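Local coordinates for gene activator AphA (Vibrio cholerae, PDB 1YG2), which activates virulence gene expression in Vibrio cholerae, probably by binding promoter DNA through a winged helix domain of the PadR-like family, at residues Gly51-Val56 with Val68-Ala74; Leu3-Leu8 with Glu43-Met47; Ser28-Phe32 with Glu150-Leu154; Ser122-Val126 with Leu158-Gln162; Tyr111-Ala116 with Val171-Asn176. The contacts are given in a common frame with arbitrary orientation. Residue numbers count along the deposited sequence, not the author numbering.

Interaction 1: residues Gly51-Val56 with Val68-Ala74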
# COMPACT_ATOMS: atom_id res chain seq x y z
N GLY A 51 20.28 -19.08 -14.15
CA GLY A 51 19.83 -19.87 -15.29
C GLY A 51 18.38 -19.64 -15.66
O GLY A 51 17.78 -20.47 -16.32
N LEU A 52 17.81 -18.51 -15.22
CA LEU A 52 16.42 -18.17 -15.52
C LEU A 52 16.33 -17.46 -16.86
O LEU A 52 15.26 -17.39 -17.47
CB LEU A 52 15.84 -17.25 -14.44
CG LEU A 52 15.92 -17.79 -13.01
CD1 LEU A 52 15.33 -16.76 -12.04
CD2 LEU A 52 15.17 -19.11 -12.94
N VAL A 53 17.46 -16.92 -17.30
CA VAL A 53 17.56 -16.23 -18.59
C VAL A 53 18.92 -16.53 -19.21
O VAL A 53 19.87 -16.85 -18.49
CB VAL A 53 17.42 -14.69 -18.43
CG1 VAL A 53 16.11 -14.34 -17.72
CG2 VAL A 53 18.62 -14.13 -17.66
N THR A 54 19.01 -16.46 -20.53
CA THR A 54 20.26 -16.69 -21.24
C THR A 54 20.47 -15.55 -22.23
O THR A 54 19.60 -14.69 -22.37
CB THR A 54 20.27 -18.03 -22.03
OG1 THR A 54 19.16 -18.08 -22.93
CG2 THR A 54 20.21 -19.20 -21.08
N CYS A 55 21.61 -15.55 -22.91
CA CYS A 55 21.92 -14.52 -23.89
C CYS A 55 22.08 -15.08 -25.29
O CYS A 55 22.54 -16.20 -25.48
CB CYS A 55 23.20 -13.79 -23.51
SG CYS A 55 23.00 -12.66 -22.16
N VAL A 56 21.70 -14.27 -26.28
CA VAL A 56 21.79 -14.65 -27.68
C VAL A 56 22.34 -13.46 -28.47
O VAL A 56 22.40 -12.34 -27.96
CB VAL A 56 20.40 -15.03 -28.24
CG1 VAL A 56 20.53 -15.57 -29.65
CG2 VAL A 56 19.74 -16.05 -27.33
N VAL A 68 20.85 -9.84 -26.88
CA VAL A 68 19.46 -10.24 -26.70
C VAL A 68 19.23 -11.26 -25.58
O VAL A 68 19.78 -12.37 -25.62
CB VAL A 68 18.87 -10.83 -28.00
CG1 VAL A 68 17.54 -11.50 -27.70
CG2 VAL A 68 18.69 -9.73 -29.03
N TYR A 69 18.42 -10.90 -24.60
CA TYR A 69 18.12 -11.80 -23.50
C TYR A 69 16.93 -12.68 -23.87
O TYR A 69 16.04 -12.25 -24.61
CB TYR A 69 17.81 -11.03 -22.22
CG TYR A 69 19.01 -10.36 -21.61
CD1 TYR A 69 19.32 -9.03 -21.89
CD2 TYR A 69 19.85 -11.07 -20.75
CE1 TYR A 69 20.44 -8.43 -21.35
CE2 TYR A 69 20.98 -10.47 -20.20
CZ TYR A 69 21.26 -9.15 -20.50
OH TYR A 69 22.38 -8.55 -19.95
N SER A 70 16.92 -13.90 -23.36
CA SER A 70 15.84 -14.83 -23.64
C SER A 70 15.50 -15.60 -22.37
O SER A 70 16.39 -15.92 -21.57
CB SER A 70 16.28 -15.80 -24.73
OG SER A 70 15.24 -16.69 -25.06
N ILE A 71 14.22 -15.91 -22.17
CA ILE A 71 13.82 -16.66 -20.98
C ILE A 71 14.11 -18.15 -21.18
O ILE A 71 13.97 -18.66 -22.29
CB ILE A 71 12.31 -16.49 -20.69
CG1 ILE A 71 11.99 -16.98 -19.27
CG2 ILE A 71 11.48 -17.25 -21.72
CD1 ILE A 71 10.54 -16.76 -18.86
N THR A 72 14.53 -18.84 -20.12
CA THR A 72 14.83 -20.28 -20.23
C THR A 72 13.68 -21.08 -19.64
O THR A 72 12.76 -20.51 -19.05
CB THR A 72 16.09 -20.67 -19.46
OG1 THR A 72 15.88 -20.44 -18.06
CG2 THR A 72 17.29 -19.87 -19.95
N GLN A 73 13.72 -22.39 -19.81
CA GLN A 73 12.67 -23.24 -19.27
C GLN A 73 12.58 -23.05 -17.76
O GLN A 73 11.48 -23.07 -17.19
CB GLN A 73 12.94 -24.71 -19.59
CG GLN A 73 11.90 -25.65 -18.98
CD GLN A 73 10.48 -25.28 -19.42
OE1 GLN A 73 10.29 -24.72 -20.49
NE2 GLN A 73 9.49 -25.61 -18.60
N ALA A 74 13.73 -22.87 -17.12
CA ALA A 74 13.76 -22.65 -15.67
C ALA A 74 13.06 -21.33 -15.38
O ALA A 74 12.27 -21.22 -14.44
CB ALA A 74 15.20 -22.61 -15.17

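Interaction 2: residues Leu3-Leu8 with Glu43-Met47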
# COMPACT_ATOMS: atom_id res chain seq x y z
N LEU A 3 10.78 -8.37 -8.52
CA LEU A 3 11.45 -7.81 -9.69
C LEU A 3 11.80 -8.83 -10.77
O LEU A 3 11.54 -8.61 -11.95
CB LEU A 3 12.71 -7.06 -9.26
CG LEU A 3 13.56 -6.45 -10.39
CD1 LEU A 3 12.68 -5.60 -11.31
CD2 LEU A 3 14.69 -5.61 -9.78
N PRO A 4 12.41 -9.96 -10.37
CA PRO A 4 12.73 -10.91 -11.43
C PRO A 4 11.51 -11.44 -12.17
O PRO A 4 11.57 -11.70 -13.37
CB PRO A 4 13.54 -11.99 -10.70
CG PRO A 4 13.10 -11.88 -9.27
CD PRO A 4 12.93 -10.39 -9.06
N HIS A 5 10.39 -11.60 -11.47
CA HIS A 5 9.20 -12.10 -12.15
C HIS A 5 8.65 -11.03 -13.09
O HIS A 5 8.10 -11.33 -14.15
CB HIS A 5 8.13 -12.53 -11.15
CG HIS A 5 8.63 -13.49 -10.13
ND1 HIS A 5 8.99 -13.10 -8.85
CD2 HIS A 5 8.92 -14.81 -10.21
CE1 HIS A 5 9.49 -14.13 -8.20
NE2 HIS A 5 9.46 -15.19 -9.01
N VAL A 6 8.81 -9.78 -12.70
CA VAL A 6 8.35 -8.68 -13.53
C VAL A 6 9.17 -8.71 -14.81
O VAL A 6 8.65 -8.47 -15.90
CB VAL A 6 8.53 -7.34 -12.80
CG1 VAL A 6 8.26 -6.17 -13.76
CG2 VAL A 6 7.58 -7.29 -11.59
N ILE A 7 10.46 -9.03 -14.69
CA ILE A 7 11.36 -9.11 -15.83
C ILE A 7 11.08 -10.38 -16.65
O ILE A 7 11.07 -10.34 -17.88
CB ILE A 7 12.81 -9.11 -15.37
CG1 ILE A 7 13.12 -7.79 -14.67
CG2 ILE A 7 13.74 -9.32 -16.55
CD1 ILE A 7 14.45 -7.79 -13.92
N LEU A 8 10.84 -11.49 -15.97
CA LEU A 8 10.54 -12.73 -16.68
C LEU A 8 9.29 -12.58 -17.55
O LEU A 8 9.20 -13.13 -18.65
CB LEU A 8 10.37 -13.89 -15.69
CG LEU A 8 11.64 -14.39 -14.98
CD1 LEU A 8 11.33 -15.58 -14.09
CD2 LEU A 8 12.65 -14.81 -16.02
N GLU A 43 19.60 -7.25 -11.56
CA GLU A 43 18.72 -8.40 -11.43
C GLU A 43 18.90 -9.33 -12.62
O GLU A 43 18.93 -10.54 -12.47
CB GLU A 43 17.25 -7.96 -11.34
CG GLU A 43 16.29 -9.07 -10.92
CD GLU A 43 16.65 -9.68 -9.57
OE1 GLU A 43 17.02 -8.92 -8.65
OE2 GLU A 43 16.54 -10.91 -9.42
N LEU A 44 19.00 -8.75 -13.81
CA LEU A 44 19.21 -9.54 -15.02
C LEU A 44 20.47 -10.37 -14.88
O LEU A 44 20.55 -11.50 -15.34
CB LEU A 44 19.34 -8.62 -16.23
CG LEU A 44 18.08 -8.40 -17.07
CD1 LEU A 44 18.39 -7.35 -18.14
CD2 LEU A 44 17.62 -9.72 -17.70
N ASN A 45 21.47 -9.78 -14.23
CA ASN A 45 22.75 -10.43 -13.99
C ASN A 45 22.54 -11.65 -13.09
O ASN A 45 22.95 -12.76 -13.42
CB ASN A 45 23.71 -9.44 -13.34
CG ASN A 45 25.10 -10.00 -13.20
OD1 ASN A 45 25.82 -10.16 -14.19
ND2 ASN A 45 25.50 -10.30 -11.97
N LYS A 46 21.89 -11.43 -11.94
CA LYS A 46 21.61 -12.52 -11.00
C LYS A 46 20.79 -13.61 -11.66
O LYS A 46 20.98 -14.79 -11.39
CB LYS A 46 20.85 -12.00 -9.77
CG LYS A 46 21.71 -11.26 -8.74
CD LYS A 46 20.96 -11.05 -7.41
CE LYS A 46 21.92 -10.54 -6.31
NZ LYS A 46 21.26 -10.31 -4.98
N MET A 47 19.88 -13.21 -12.53
CA MET A 47 19.03 -14.18 -13.23
C MET A 47 19.80 -15.05 -14.21
O MET A 47 19.41 -16.20 -14.50
CB MET A 47 17.91 -13.45 -13.96
CG MET A 47 16.82 -12.99 -13.02
SD MET A 47 15.68 -11.83 -13.78
CE MET A 47 14.83 -12.88 -14.84

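Interaction 3: residues Ser28-Phe32 with Glu150-Leu154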
# COMPACT_ATOMS: atom_id res chain seq x y z
N SER A 28 5.31 1.60 -19.47
CA SER A 28 4.16 0.92 -18.87
C SER A 28 4.42 0.17 -17.57
O SER A 28 3.58 0.18 -16.67
CB SER A 28 3.54 -0.05 -19.89
OG SER A 28 4.38 -1.17 -20.13
N ILE A 29 5.58 -0.48 -17.45
CA ILE A 29 5.87 -1.21 -16.21
C ILE A 29 5.97 -0.23 -15.04
O ILE A 29 5.69 -0.59 -13.89
CB ILE A 29 7.16 -2.05 -16.34
CG1 ILE A 29 6.92 -3.18 -17.35
CG2 ILE A 29 7.54 -2.64 -14.99
CD1 ILE A 29 8.06 -4.16 -17.49
N GLY A 30 6.35 1.01 -15.34
CA GLY A 30 6.44 2.01 -14.30
C GLY A 30 5.08 2.35 -13.70
O GLY A 30 5.01 3.07 -12.70
N TYR A 31 4.00 1.86 -14.29
CA TYR A 31 2.67 2.14 -13.75
C TYR A 31 2.43 1.34 -12.48
O TYR A 31 1.58 1.69 -11.68
CB TYR A 31 1.56 1.76 -14.75
CG TYR A 31 1.62 2.47 -16.08
CD1 TYR A 31 1.09 1.87 -17.22
CD2 TYR A 31 2.20 3.73 -16.21
CE1 TYR A 31 1.15 2.49 -18.47
CE2 TYR A 31 2.27 4.37 -17.46
CZ TYR A 31 1.74 3.74 -18.58
OH TYR A 31 1.84 4.33 -19.82
N PHE A 32 3.19 0.26 -12.30
CA PHE A 32 2.97 -0.59 -11.14
C PHE A 32 4.24 -1.11 -10.47
O PHE A 32 4.18 -1.68 -9.38
CB PHE A 32 2.09 -1.77 -11.55
CG PHE A 32 2.77 -2.72 -12.50
CD1 PHE A 32 3.52 -3.79 -12.02
CD2 PHE A 32 2.68 -2.52 -13.87
CE1 PHE A 32 4.18 -4.65 -12.90
CE2 PHE A 32 3.34 -3.37 -14.76
CZ PHE A 32 4.09 -4.44 -14.27
N GLU A 150 -2.10 -3.17 -19.77
CA GLU A 150 -1.34 -1.98 -19.36
C GLU A 150 -2.31 -0.95 -18.82
O GLU A 150 -2.08 -0.34 -17.77
CB GLU A 150 -0.60 -1.38 -20.56
CG GLU A 150 0.35 -2.32 -21.28
CD GLU A 150 1.02 -1.67 -22.47
OE1 GLU A 150 0.42 -0.73 -23.06
OE2 GLU A 150 2.14 -2.09 -22.83
N ARG A 151 -3.39 -0.76 -19.56
CA ARG A 151 -4.42 0.19 -19.19
C ARG A 151 -4.91 -0.09 -17.77
O ARG A 151 -5.04 0.82 -16.96
CB ARG A 151 -5.61 0.11 -20.17
CG ARG A 151 -6.78 1.00 -19.78
CD ARG A 151 -7.94 0.93 -20.76
NE ARG A 151 -9.12 1.62 -20.22
CZ ARG A 151 -10.03 1.04 -19.44
NH1 ARG A 151 -9.90 -0.24 -19.11
NH2 ARG A 151 -11.04 1.75 -18.96
N LEU A 152 -5.16 -1.35 -17.47
CA LEU A 152 -5.63 -1.70 -16.14
C LEU A 152 -4.59 -1.39 -15.05
O LEU A 152 -4.95 -0.91 -13.98
CB LEU A 152 -6.03 -3.18 -16.10
CG LEU A 152 -7.31 -3.50 -16.89
CD1 LEU A 152 -7.47 -5.01 -17.03
CD2 LEU A 152 -8.53 -2.90 -16.18
N THR A 153 -3.31 -1.65 -15.31
CA THR A 153 -2.30 -1.35 -14.30
C THR A 153 -2.25 0.16 -14.09
O THR A 153 -2.07 0.63 -12.97
CB THR A 153 -0.91 -1.85 -14.69
OG1 THR A 153 -0.49 -1.20 -15.89
CG2 THR A 153 -0.92 -3.36 -14.86
N LEU A 154 -2.42 0.91 -15.18
CA LEU A 154 -2.41 2.37 -15.08
C LEU A 154 -3.61 2.79 -14.22
O LEU A 154 -3.49 3.61 -13.31
CB LEU A 154 -2.52 3.02 -16.47
CG LEU A 154 -2.71 4.55 -16.50
CD1 LEU A 154 -1.56 5.21 -15.78
CD2 LEU A 154 -2.78 5.06 -17.92
O HOH W 1 1.76 -1.99 -17.50
O HOH W 2 -0.83 -0.52 -10.86

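Interaction 4: residues Ser122-Val126 with Leu158-Gln162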
# COMPACT_ATOMS: atom_id res chain seq x y z
N SER A 122 0.40 14.08 -5.31
CA SER A 122 -0.56 13.05 -5.70
C SER A 122 -1.47 13.60 -6.79
O SER A 122 -1.80 12.89 -7.74
CB SER A 122 -1.40 12.61 -4.50
OG SER A 122 -0.60 11.96 -3.54
N ARG A 123 -1.88 14.85 -6.64
CA ARG A 123 -2.75 15.47 -7.63
C ARG A 123 -2.03 15.56 -8.96
O ARG A 123 -2.62 15.31 -10.00
CB ARG A 123 -3.18 16.86 -7.18
CG ARG A 123 -4.27 16.84 -6.12
CD ARG A 123 -5.08 18.12 -6.14
NE ARG A 123 -6.34 17.98 -5.41
CZ ARG A 123 -6.45 18.06 -4.08
NH1 ARG A 123 -5.38 18.28 -3.34
NH2 ARG A 123 -7.63 17.91 -3.50
N LYS A 124 -0.75 15.92 -8.91
CA LYS A 124 0.05 16.02 -10.12
C LYS A 124 0.18 14.64 -10.76
O LYS A 124 0.08 14.50 -11.97
CB LYS A 124 1.46 16.54 -9.82
CG LYS A 124 1.52 17.96 -9.30
CD LYS A 124 2.96 18.45 -9.17
CE LYS A 124 3.77 17.58 -8.20
NZ LYS A 124 5.18 18.05 -8.05
N LEU A 125 0.41 13.63 -9.93
CA LEU A 125 0.55 12.27 -10.43
C LEU A 125 -0.75 11.76 -11.06
O LEU A 125 -0.72 11.07 -12.07
CB LEU A 125 0.98 11.34 -9.29
CG LEU A 125 1.49 9.96 -9.67
CD1 LEU A 125 2.68 10.10 -10.62
CD2 LEU A 125 1.89 9.19 -8.41
N VAL A 126 -1.89 12.11 -10.47
CA VAL A 126 -3.17 11.67 -11.01
C VAL A 126 -3.40 12.32 -12.36
O VAL A 126 -3.86 11.67 -13.30
CB VAL A 126 -4.33 12.03 -10.05
CG1 VAL A 126 -5.67 11.88 -10.75
CG2 VAL A 126 -4.29 11.11 -8.83
N LEU A 158 -4.37 5.28 -10.47
CA LEU A 158 -5.37 6.32 -10.57
C LEU A 158 -6.44 6.22 -9.49
O LEU A 158 -6.60 7.14 -8.67
CB LEU A 158 -6.01 6.27 -11.95
CG LEU A 158 -6.78 7.52 -12.37
CD1 LEU A 158 -5.82 8.70 -12.40
CD2 LEU A 158 -7.41 7.30 -13.74
N LEU A 159 -7.17 5.11 -9.48
CA LEU A 159 -8.25 4.91 -8.53
C LEU A 159 -7.80 4.97 -7.08
O LEU A 159 -8.43 5.64 -6.25
CB LEU A 159 -8.94 3.58 -8.82
CG LEU A 159 -9.63 3.54 -10.19
CD1 LEU A 159 -10.16 2.15 -10.50
CD2 LEU A 159 -10.78 4.55 -10.17
N VAL A 160 -6.70 4.29 -6.77
CA VAL A 160 -6.19 4.29 -5.41
C VAL A 160 -5.70 5.67 -5.01
O VAL A 160 -6.11 6.21 -3.98
CB VAL A 160 -5.05 3.27 -5.26
CG1 VAL A 160 -4.43 3.39 -3.89
CG2 VAL A 160 -5.57 1.87 -5.47
N ARG A 161 -4.83 6.24 -5.83
CA ARG A 161 -4.28 7.56 -5.56
C ARG A 161 -5.40 8.57 -5.37
O ARG A 161 -5.33 9.42 -4.48
CB ARG A 161 -3.38 7.99 -6.72
CG ARG A 161 -2.36 9.02 -6.33
CD ARG A 161 -1.35 8.39 -5.40
NE ARG A 161 -0.22 9.29 -5.16
CZ ARG A 161 0.93 8.91 -4.64
NH1 ARG A 161 1.12 7.64 -4.31
NH2 ARG A 161 1.90 9.79 -4.46
N GLN A 162 -6.43 8.48 -6.20
CA GLN A 162 -7.57 9.38 -6.10
C GLN A 162 -8.28 9.17 -4.77
O GLN A 162 -8.72 10.12 -4.13
CB GLN A 162 -8.56 9.14 -7.24
CG GLN A 162 -8.19 9.86 -8.54
CD GLN A 162 -9.16 9.55 -9.67
OE1 GLN A 162 -9.34 10.36 -10.59
NE2 GLN A 162 -9.78 8.38 -9.63

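Interaction 5: residues Tyr111-Ala116 with Val171-Asn176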
# COMPACT_ATOMS: atom_id res chain seq x y z
N TYR A 111 2.82 17.91 10.60
CA TYR A 111 2.06 16.90 9.88
C TYR A 111 1.20 17.49 8.78
O TYR A 111 1.25 17.06 7.63
CB TYR A 111 1.18 16.11 10.85
CG TYR A 111 0.49 14.94 10.18
CD1 TYR A 111 1.24 13.94 9.56
CD2 TYR A 111 -0.90 14.85 10.12
CE1 TYR A 111 0.63 12.88 8.91
CE2 TYR A 111 -1.52 13.79 9.47
CZ TYR A 111 -0.75 12.81 8.87
OH TYR A 111 -1.35 11.76 8.22
N ARG A 112 0.40 18.49 9.15
CA ARG A 112 -0.49 19.16 8.22
C ARG A 112 0.22 19.64 6.96
O ARG A 112 -0.33 19.57 5.87
CB ARG A 112 -1.16 20.35 8.91
CG ARG A 112 -2.29 20.96 8.12
CD ARG A 112 -3.06 21.97 8.95
NE ARG A 112 -4.34 22.30 8.31
CZ ARG A 112 -4.45 22.84 7.10
NH1 ARG A 112 -3.36 23.13 6.39
NH2 ARG A 112 -5.65 23.08 6.59
N LEU A 113 1.45 20.12 7.13
CA LEU A 113 2.22 20.62 6.00
C LEU A 113 2.77 19.47 5.16
O LEU A 113 2.83 19.56 3.94
CB LEU A 113 3.37 21.49 6.51
CG LEU A 113 2.94 22.68 7.36
CD1 LEU A 113 4.17 23.40 7.88
CD2 LEU A 113 2.06 23.63 6.55
N GLN A 114 3.18 18.40 5.82
CA GLN A 114 3.71 17.24 5.11
C GLN A 114 2.59 16.54 4.34
O GLN A 114 2.82 15.95 3.29
CB GLN A 114 4.37 16.27 6.09
CG GLN A 114 5.63 16.83 6.75
CD GLN A 114 6.20 15.92 7.84
OE1 GLN A 114 6.48 14.74 7.60
NE2 GLN A 114 6.37 16.47 9.03
N LEU A 115 1.37 16.63 4.87
CA LEU A 115 0.22 16.00 4.23
C LEU A 115 -0.19 16.83 3.02
O LEU A 115 -0.29 16.32 1.90
CB LEU A 115 -0.94 15.90 5.23
CG LEU A 115 -2.13 15.02 4.87
CD1 LEU A 115 -1.67 13.58 4.66
CD2 LEU A 115 -3.16 15.08 5.98
N ALA A 116 -0.43 18.12 3.24
CA ALA A 116 -0.83 19.02 2.16
C ALA A 116 0.17 18.93 1.02
O ALA A 116 -0.21 18.98 -0.15
CB ALA A 116 -0.90 20.45 2.68
N VAL A 171 -8.88 14.64 6.04
CA VAL A 171 -8.04 14.84 7.21
C VAL A 171 -7.68 16.32 7.32
O VAL A 171 -7.81 16.91 8.39
CB VAL A 171 -6.73 14.04 7.11
CG1 VAL A 171 -5.81 14.40 8.27
CG2 VAL A 171 -7.04 12.54 7.11
N LEU A 172 -7.23 16.89 6.21
CA LEU A 172 -6.85 18.30 6.17
C LEU A 172 -7.94 19.19 6.72
O LEU A 172 -7.66 20.21 7.34
CB LEU A 172 -6.50 18.71 4.74
CG LEU A 172 -5.24 18.00 4.22
CD1 LEU A 172 -4.98 18.36 2.78
CD2 LEU A 172 -4.06 18.40 5.09
N ALA A 173 -9.19 18.80 6.49
CA ALA A 173 -10.33 19.56 6.98
C ALA A 173 -10.44 19.45 8.50
O ALA A 173 -10.55 20.45 9.19
CB ALA A 173 -11.61 19.08 6.33
N GLU A 174 -10.43 18.22 9.00
CA GLU A 174 -10.54 17.98 10.44
C GLU A 174 -9.44 18.69 11.21
O GLU A 174 -9.67 19.18 12.32
CB GLU A 174 -10.46 16.48 10.74
CG GLU A 174 -11.62 15.67 10.20
CD GLU A 174 -12.96 16.09 10.77
OE1 GLU A 174 -13.06 16.25 12.01
OE2 GLU A 174 -13.91 16.27 9.98
N LEU A 175 -8.25 18.74 10.63
CA LEU A 175 -7.13 19.39 11.29
C LEU A 175 -7.34 20.89 11.49
O LEU A 175 -6.53 21.56 12.13
CB LEU A 175 -5.83 19.11 10.51
CG LEU A 175 -5.31 17.67 10.64
CD1 LEU A 175 -4.14 17.43 9.71
CD2 LEU A 175 -4.90 17.40 12.08
N ASN A 176 -8.45 21.41 10.95
CA ASN A 176 -8.78 22.83 11.09
C ASN A 176 -9.95 23.00 12.05
O ASN A 176 -9.87 23.76 13.01
CB ASN A 176 -9.15 23.45 9.74
CG ASN A 176 -8.05 23.33 8.72
OD1 ASN A 176 -6.87 23.29 9.06
ND2 ASN A 176 -8.43 23.28 7.44

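Interaction 1: residues Gly51-Val56 with Val68-Ala74
T72, L52, V56 and V68 bury the most surface here, and T72 ties the two segments together where strand 69-71 gives way to helix 73-84. Its OG1 donates to the carbonyl of G51 (OG1 to O 2.6 Å) and also N-caps the following helix at G75, while its backbone N bonds to L52 O at 3.1 Å. G51, with positive phi, ends helix 37-49 in a Schellman motif, so one threonine joins the end of one helix to the start of the next. L52 reaches A74, CD2 to CB 4.2 Å. The two strands form the antiparallel β-hairpin that is the wing of the winged helix fold: T54 and S70 are a hydrogen-bonded pair, with T54 N to S70 O at 2.9 Å and S70 N to T54 O at 3.0 Å. V56 and V68 continue the pattern toward the disordered wing tip (V56 N to V68 O 2.8 Å). On the face carrying V53 and I71, C55 SG lies 4.2 Å from the Y69 ring centroid, an oblique sulfur-aromatic contact.

Interaction 2: residues Leu3-Leu8 with Glu43-Met47
Two helices cross almost at right angles, 84° between the short axes at a closest approach of 10.2 Å, so the meeting place is compact and side chains fill the gap between the backbones. From 43-47 the bulkiest projections are E43 and M47, one turn apart on the same side. E43 folds its methylene chain against 3-8, its CG lying 3.8 Å from L3 CG and 3.7 Å from I7 CD1, while its carboxylate swings over the proline, OE2 coming 3.4 Å from P4 CB. L3, P4 and I7 thus form a hollow that receives the glutamate stem. This is the packing of the first helix of the winged helix domain against helix 37-49, which by its place just before the wing probably corresponds to the recognition helix of the helix-turn-helix fold. M47 makes the second bump: its SD sits 3.8 Å from P4 CB, and its CE enters the space between I7 and L8, 4.1 Å from I7 CG2. I7 projects in return, its CG2 reaching L44 CD2 at 4.1 Å, between E43, L44 and M47. Around this interface, F25 of helix 18-25 touches L3 and I7, I21 of that helix meets L44, and V53 of the wing packs on both L8 and M47.

Interaction 3: residues Ser28-Phe32 with Glu150-Leu154
Here the winged helix domain meets the long C-terminal helix 145-177: the 3-10 turn 28-31, which follows helix 18-25, lies against residues 150-154. Y31 makes the largest single contribution, chiefly by packing its ring on L154. L154 CB lies 3.9 Å from Y31 CD1, over one ring face, and L154 CD1 makes a CH-pi contact, 4.2 Å from the ring centroid and 14° off its normal. F32 adds a contact of CD2 with T153 CB at 3.7 Å. I132 and Y137 also touch the Y31 side chain, and F32 and T153 are packed by S97 and M101 of the second subunit, so this junction borders the dimer interface. Polar links between the segments run through water. One water donates to T153 O at 2.7 Å and, weakly, to Y31 O. Another donates to T153 OG1 at 2.9 Å and weakly to S28 O. The threonine hydroxyl is in turn directed back into its own helix, with T153 OG1 donating to E150 O at 2.6 Å.

Interaction 4: residues Ser122-Val126 with Leu158-Gln162
S122 opens the contact from helix 108-136, pointing at R161 of helix 145-177, and its OG lies 3.1 Å from R161 NE. The same hydroxyl is hydrogen-bonded to L118 O within its own helix. Three residues on, L125 lies over the guanidinium of R161, CD2 to NE 3.9 Å, so the flat planar group rests against an aliphatic side chain. V126, one turn after S122, has more surface covered by 158-162 than any other residue of 122-126. Its CG1 meets L158 CD1 at 3.6 Å and Q162 CG at 3.9 Å, and its CG2 touches R161 CG at 3.8 Å. The two segments run antiparallel, 156° between their directions, with their axes 9.8 Å apart at closest approach, as part of the paired long helices of the C-terminal domain. H89 of the second subunit packs on both S122 and R161, which places this part of the helix pair at the dimer interface. The chemistry is mixed: the arginine adds its aliphatic stem to the apolar contact with V126 and sets its charged end beside S122 and L125. Close side-chain packing thus joins these segments, while charge pairing between the helices lies just outside, where R123 forms a salt bridge with D169.

Interaction 5: residues Tyr111-Ala116 with Val171-Asn176
L115 forms the apolar centre. Its CD2 approaches both V171 CG1 and L172 CD2 at 3.6 Å, so the leucine tip sits between two successive residues of the opposing helix. Y111, one turn earlier, flanks this centre: its ring lies with CE2 4.5 Å from V171 CG1, which is at the ring edge, and with CD2 4.2 Å from L175 CD1. On another side A116 closes up against the same L172, CB to CD2 4.5 Å. The segments run antiparallel at 155°, with a closest axis approach of 10.6 Å, wide enough for leucine and tyrosine side chains to fill the space. Farther out R112 stretches along the surface. Its CG is 4.3 Å from L172 CD2, so the stem extends the apolar layer, and the guanidinium NE passes L175 CB at 4.2 Å on its way to N176. There both R112 NE and R112 NH2 make weak hydrogen bonds of 2.8 Å to N176 OD1, forming a polar rim near the end of helix 145-177. This pairing lies toward the start of helix 108-136. Helix 95-101 covers one flank, where L100 touches Y111 and V171. F83 of the second subunit packs on Y111, and L152 of that subunit on V171, so the helix pair is also part of the dimer interface.

Overall arrangement
Interactions 1 and 2 belong to the winged helix domain and touch, their centres 10 Å apart, with M47 and L8 packing on V53. Interaction 3 touches interaction 2 through V6 and I29; it closes a loop over residues 33-149 that includes interaction 1, and so brings the N-terminal domain onto helix 145-177. Farther along this helix come interactions 4 and 5, where it pairs with helix 108-136; their centres are 18 Å apart, and interaction 4 is nested within the loop closed by interaction 5. Interactions 1 and 5 lie 50 Å apart between centres. Interactions 3, 4 and 5 all touch the second subunit, consistent with C-terminal helices prominent in the dimer, which V6 and F32 also contact.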